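Local coordinates for protein agarase (Pseudoalteromonas fuliginea, PDB 6XJ9) that is an agarase of glycoside hydrolase family 50 that probably hydrolyses the galactan chains of agarose, at residues 356-360 / 387-391; 381-386 / 726-730. One frame throughout, in Å; residues are numbered along the deposited sequence.

Interaction 1 of 2, residues 356-360 / 387-391; sequences ASQVR and GPLEH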
loop_
_atom_site.group_PDB
_atom_site.type_symbol
_atom_site.label_atom_id
_atom_site.label_comp_id
_atom_site.label_asym_id
_atom_site.label_seq_id
_atom_site.Cartn_x
_atom_site.Cartn_y
_atom_site.Cartn_z
ATOM N N ALA A 356 -38.779 12.247 11.627
ATOM C CA ALA A 356 -39.364 12.482 10.318
ATOM C C ALA A 356 -39.048 11.315 9.382
ATOM O O ALA A 356 -39.846 11.000 8.502
ATOM C CB ALA A 356 -38.902 13.802 9.751
ATOM N N SER A 357 -37.885 10.679 9.573
ATOM C CA SER A 357 -37.546 9.479 8.819
ATOM C C SER A 357 -37.046 8.379 9.749
ATOM O O SER A 357 -35.935 8.467 10.283
ATOM C CB SER A 357 -36.534 9.751 7.741
ATOM O OG SER A 357 -36.072 8.524 7.189
ATOM N N GLN A 358 -37.871 7.333 9.900
ATOM C CA GLN A 358 -37.527 6.171 10.705
ATOM C C GLN A 358 -36.297 5.485 10.117
ATOM O O GLN A 358 -35.438 5.006 10.861
ATOM C CB GLN A 358 -38.710 5.201 10.814
ATOM C CG GLN A 358 -39.688 5.554 11.925
ATOM C CD GLN A 358 -39.081 5.441 13.305
ATOM O OE1 GLN A 358 -38.081 4.759 13.521
ATOM N NE2 GLN A 358 -39.683 6.127 14.261
ATOM N N VAL A 359 -36.223 5.455 8.780
ATOM C CA VAL A 359 -35.130 4.796 8.081
ATOM C C VAL A 359 -33.821 5.500 8.423
ATOM O O VAL A 359 -32.828 4.828 8.698
ATOM C CB VAL A 359 -35.371 4.696 6.559
ATOM C CG1 VAL A 359 -34.135 4.235 5.806
ATOM C CG2 VAL A 359 -36.536 3.766 6.247
ATOM N N ARG A 360 -33.829 6.839 8.424
ATOM C CA ARG A 360 -32.633 7.598 8.776
ATOM C C ARG A 360 -32.266 7.375 10.244
ATOM O O ARG A 360 -31.106 7.127 10.558
ATOM C CB ARG A 360 -32.769 9.093 8.473
ATOM C CG ARG A 360 -32.900 9.445 6.996
ATOM C CD ARG A 360 -31.677 9.137 6.145
ATOM N NE ARG A 360 -30.475 9.824 6.600
ATOM C CZ ARG A 360 -29.290 9.771 5.989
ATOM N NH1 ARG A 360 -29.136 9.092 4.860
ATOM N NH2 ARG A 360 -28.265 10.428 6.498
ATOM N N GLY A 387 -33.174 12.070 -1.109
ATOM C CA GLY A 387 -33.376 11.322 0.117
ATOM C C GLY A 387 -34.824 11.402 0.591
ATOM O O GLY A 387 -35.652 12.061 -0.031
ATOM N N PRO A 388 -35.172 10.724 1.707
ATOM C CA PRO A 388 -36.511 10.836 2.292
ATOM C C PRO A 388 -36.895 12.187 2.904
ATOM O O PRO A 388 -38.069 12.402 3.203
ATOM C CB PRO A 388 -36.523 9.720 3.357
ATOM C CG PRO A 388 -35.062 9.531 3.721
ATOM C CD PRO A 388 -34.308 9.774 2.429
ATOM N N LEU A 389 -35.928 13.101 3.077
ATOM C CA LEU A 389 -36.205 14.370 3.742
ATOM C C LEU A 389 -35.870 15.549 2.834
ATOM O O LEU A 389 -34.882 15.512 2.107
ATOM C CB LEU A 389 -35.395 14.449 5.041
ATOM C CG LEU A 389 -35.651 13.321 6.038
ATOM C CD1 LEU A 389 -34.640 13.381 7.167
ATOM C CD2 LEU A 389 -37.072 13.399 6.585
ATOM N N GLU A 390 -36.674 16.613 2.921
ATOM C CA GLU A 390 -36.411 17.832 2.167
ATOM C C GLU A 390 -35.639 18.823 3.037
ATOM O O GLU A 390 -35.108 19.820 2.553
ATOM C CB GLU A 390 -37.707 18.422 1.617
ATOM C CG GLU A 390 -38.479 17.444 0.741
ATOM C CD GLU A 390 -39.674 18.050 0.028
ATOM O OE1 GLU A 390 -40.571 18.580 0.716
ATOM O OE2 GLU A 390 -39.702 17.997 -1.217
ATOM N N HIS A 391 -35.582 18.514 4.336
ATOM C CA HIS A 391 -34.902 19.306 5.341
ATOM C C HIS A 391 -34.849 18.482 6.623
ATOM O O HIS A 391 -35.614 17.532 6.796
ATOM C CB HIS A 391 -35.641 20.638 5.569
ATOM C CG HIS A 391 -37.131 20.522 5.518
ATOM N ND1 HIS A 391 -37.863 19.884 6.505
ATOM C CD2 HIS A 391 -38.033 20.957 4.608
ATOM C CE1 HIS A 391 -39.148 19.929 6.204
ATOM N NE2 HIS A 391 -39.278 20.578 5.040
#

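Interaction 2 of 2, residues 381-386 / 726-730; sequences RKSAHS and AYDGE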
loop_
_atom_site.group_PDB
_atom_site.type_symbol
_atom_site.label_atom_id
_atom_site.label_comp_id
_atom_site.label_asym_id
_atom_site.label_seq_id
_atom_site.Cartn_x
_atom_site.Cartn_y
_atom_site.Cartn_z
ATOM N N ARG A 381 -30.288 21.412 8.104
ATOM C CA ARG A 381 -30.231 21.610 6.664
ATOM C C ARG A 381 -31.615 21.990 6.151
ATOM O O ARG A 381 -32.552 21.193 6.258
ATOM C CB ARG A 381 -29.814 20.311 5.973
ATOM C CG ARG A 381 -29.561 20.466 4.481
ATOM C CD ARG A 381 -28.064 20.618 4.339
ATOM N NE ARG A 381 -27.616 21.385 3.192
ATOM C CZ ARG A 381 -26.338 21.557 2.869
ATOM N NH1 ARG A 381 -25.387 21.000 3.602
ATOM N NH2 ARG A 381 -26.021 22.282 1.812
ATOM N N LYS A 382 -31.709 23.186 5.556
ATOM C CA LYS A 382 -32.979 23.740 5.108
ATOM C C LYS A 382 -33.420 23.108 3.788
ATOM O O LYS A 382 -34.617 23.044 3.503
ATOM C CB LYS A 382 -32.907 25.267 5.011
ATOM C CG LYS A 382 -33.314 26.014 6.276
ATOM N N SER A 383 -32.452 22.642 2.990
ATOM C CA SER A 383 -32.740 22.152 1.654
ATOM C C SER A 383 -31.939 20.884 1.363
ATOM O O SER A 383 -30.726 20.937 1.202
ATOM C CB SER A 383 -32.475 23.239 0.644
ATOM O OG SER A 383 -32.773 22.793 -0.665
ATOM N N ALA A 384 -32.626 19.739 1.288
ATOM C CA ALA A 384 -31.957 18.477 0.999
ATOM C C ALA A 384 -32.659 17.763 -0.154
ATOM O O ALA A 384 -33.867 17.902 -0.324
ATOM C CB ALA A 384 -31.911 17.622 2.246
ATOM N N HIS A 385 -31.899 16.988 -0.939
ATOM C CA HIS A 385 -32.507 16.212 -2.011
ATOM C C HIS A 385 -31.912 14.804 -2.103
ATOM O O HIS A 385 -30.975 14.462 -1.383
ATOM C CB HIS A 385 -32.564 17.012 -3.329
ATOM C CG HIS A 385 -31.262 17.165 -4.041
ATOM N ND1 HIS A 385 -30.810 16.238 -4.964
ATOM C CD2 HIS A 385 -30.326 18.140 -3.993
ATOM C CE1 HIS A 385 -29.645 16.623 -5.443
ATOM N NE2 HIS A 385 -29.325 17.790 -4.864
ATOM N N SER A 386 -32.518 13.987 -2.973
ATOM C CA SER A 386 -32.148 12.604 -3.244
ATOM C C SER A 386 -32.198 11.766 -1.970
ATOM O O SER A 386 -31.387 10.862 -1.787
ATOM C CB SER A 386 -30.818 12.503 -3.934
ATOM O OG SER A 386 -30.817 13.307 -5.100
ATOM N N ALA A 726 -25.468 15.687 3.831
ATOM C CA ALA A 726 -26.829 16.175 4.021
ATOM C C ALA A 726 -27.470 16.679 2.725
ATOM O O ALA A 726 -28.650 16.430 2.478
ATOM C CB ALA A 726 -26.832 17.253 5.081
ATOM N N TYR A 727 -26.692 17.379 1.894
ATOM C CA TYR A 727 -27.232 18.059 0.723
ATOM C C TYR A 727 -27.870 17.079 -0.264
ATOM O O TYR A 727 -28.976 17.332 -0.731
ATOM C CB TYR A 727 -26.159 18.906 0.029
ATOM C CG TYR A 727 -26.613 19.574 -1.246
ATOM C CD1 TYR A 727 -27.492 20.644 -1.220
ATOM C CD2 TYR A 727 -26.152 19.149 -2.483
ATOM C CE1 TYR A 727 -27.917 21.263 -2.385
ATOM C CE2 TYR A 727 -26.555 19.766 -3.658
ATOM C CZ TYR A 727 -27.449 20.821 -3.608
ATOM O OH TYR A 727 -27.866 21.428 -4.756
ATOM N N ASP A 728 -27.169 15.983 -0.594
ATOM C CA ASP A 728 -27.623 15.129 -1.682
ATOM C C ASP A 728 -27.275 13.658 -1.464
ATOM O O ASP A 728 -27.360 12.884 -2.409
ATOM C CB ASP A 728 -27.004 15.570 -3.015
ATOM C CG ASP A 728 -25.480 15.618 -2.982
ATOM O OD1 ASP A 728 -24.885 15.054 -2.040
ATOM O OD2 ASP A 728 -24.894 16.222 -3.888
ATOM N N GLY A 729 -26.799 13.281 -0.267
ATOM C CA GLY A 729 -26.588 11.868 0.028
ATOM C C GLY A 729 -25.300 11.260 -0.527
ATOM O O GLY A 729 -25.068 10.066 -0.356
ATOM N N GLU A 730 -24.455 12.079 -1.165
ATOM C CA GLU A 730 -23.138 11.657 -1.628
ATOM C C GLU A 730 -22.376 11.033 -0.451
ATOM O O GLU A 730 -22.209 11.671 0.580
ATOM C CB GLU A 730 -22.416 12.889 -2.188
ATOM C CG GLU A 730 -21.347 12.620 -3.237
ATOM C CD GLU A 730 -20.985 13.821 -4.115
ATOM O OE1 GLU A 730 -19.789 14.208 -4.138
ATOM O OE2 GLU A 730 -21.890 14.370 -4.797
HETATM O O HOH W 1 -29.959 14.186 1.317
#

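Interaction 1 of 2, residues 356-360 / 387-391
Ser357 OG accepts the backbone N-H of Arg360 and is also lapped by the ring of Pro388. The bond from Arg360 N to Ser357 OG is 3.1 Å long and nearly straight, at 163°. It makes Ser357 the N-cap of the short helix that follows. With OG swung opposite the backbone N (chi1 170°), the hydroxyl turns back under the first helical turn. There Ser357 OG lies 3.7 Å from the ring atom Pro388 CG. Arg360 closes on the same ring atom from one turn on. Its side chain crosses the proline at about a right angle, and Arg360 CG lies 3.9 Å from Pro388 CG. The arginine chain then bends at chi2 and chi3 and carries its guanidinium group elsewhere, to the backbone oxygens of Leu316, Thr723 and Ser155.

The two segments flank a small four-stranded antiparallel sheet. Segment 356-360 leaves its edge strand 354-355. Segment 387-391 ends the loop joining neighbouring strands 378-381 and 392-395. Strand 315-320 lies between, and Ala356 and Ser357 both bond to Gly318 through their backbones.

Leu389 supplies the rest of the contact. Its branch CD2 reaches Ala356 CB at 3.7 Å. The same Leu389 CD2 lies 3.9 Å from Ser357 CB, and the other branch, CD1, comes up to that CB as well. Leu389 CG sits beside its backbone N (chi1 -58°), and the branched end faces the turn. A glycine in place of Ser357 would probably leave Arg360 N without its cap and the Leu389 methyls facing a gap. Buried Leu389 and the aliphatic part of Arg360 come within 4.3 Å of each other at Leu389 CD1 and Arg360 CG.

Interaction 2 of 2, residues 381-386 / 726-730
His385 reaches over Tyr727 and Asp728 with its imidazole ring. At CB the side chain turns between the backbone N and the carbonyl carbon (chi1 74°), which brings the ring down onto 726-730. CG passes near Tyr727 O, and His385 CD2 comes closer to that oxygen, at 3.6 Å. CD2 also stands over one face of the tyrosine ring, towards its rim. At the tip, His385 NE2 is 3.6 Å from Tyr727 CE2. The planes stand at 85° and the centroids are 5.0 Å apart, a T-shaped pair with the histidine giving its edge. Asp728 CB lies over one face of the imidazole, a CH-pi contact, 3.7 Å from His385 CE1. His385 ND1 shares a bent hydrogen bond with Ser386 OG, 2.9 Å, which probably helps to fix the ring's rotation.

Segment 726-730 lies in the loop between strand 709-714 and helix 745-763. That strand runs parallel to its neighbours in the main sheet, consistent with the (beta/alpha)8 barrel of this family. The loop meets the connection between strands 378-381 and 392-395.

One direct hydrogen bond joins the backbones: His385 N to Tyr727 O, 3.0 Å, at 164°. A water donates to both His385 O and Ala726 O. Asp728 CA adds a CH...O contact to His385 O, 3.4 Å away.

Arg381 packs at the other end. Its CD lies 3.7 Å from Ala726 CB, and one guanidinium face lies over Tyr727 CB. Ser383 O is buried nearby with no polar partner in the model. Asp728 OD1 accepts from Glu730 N, an Asx turn, and forms a salt bridge with Arg725 NE.

Both contacts use the connection between strands 378-381 and 392-395, its earlier part in interaction 2 and its later part in interaction 1. A probable hydrogen bond from Ala384 N to Glu390 O ties the two parts together. Interaction 1 is the more buried and the smaller. It joins two non-strand pieces next to the four-stranded sheet, and is apolar across most of the interface. Interaction 2 is partly exposed and covers about twice the area. It brings in a loop 340 residues further along the chain, using aromatic stacking, a backbone bond and a water. One connection thus meets the helix start after strand 354-355 in one contact and the loop after strand 709-714 in the other.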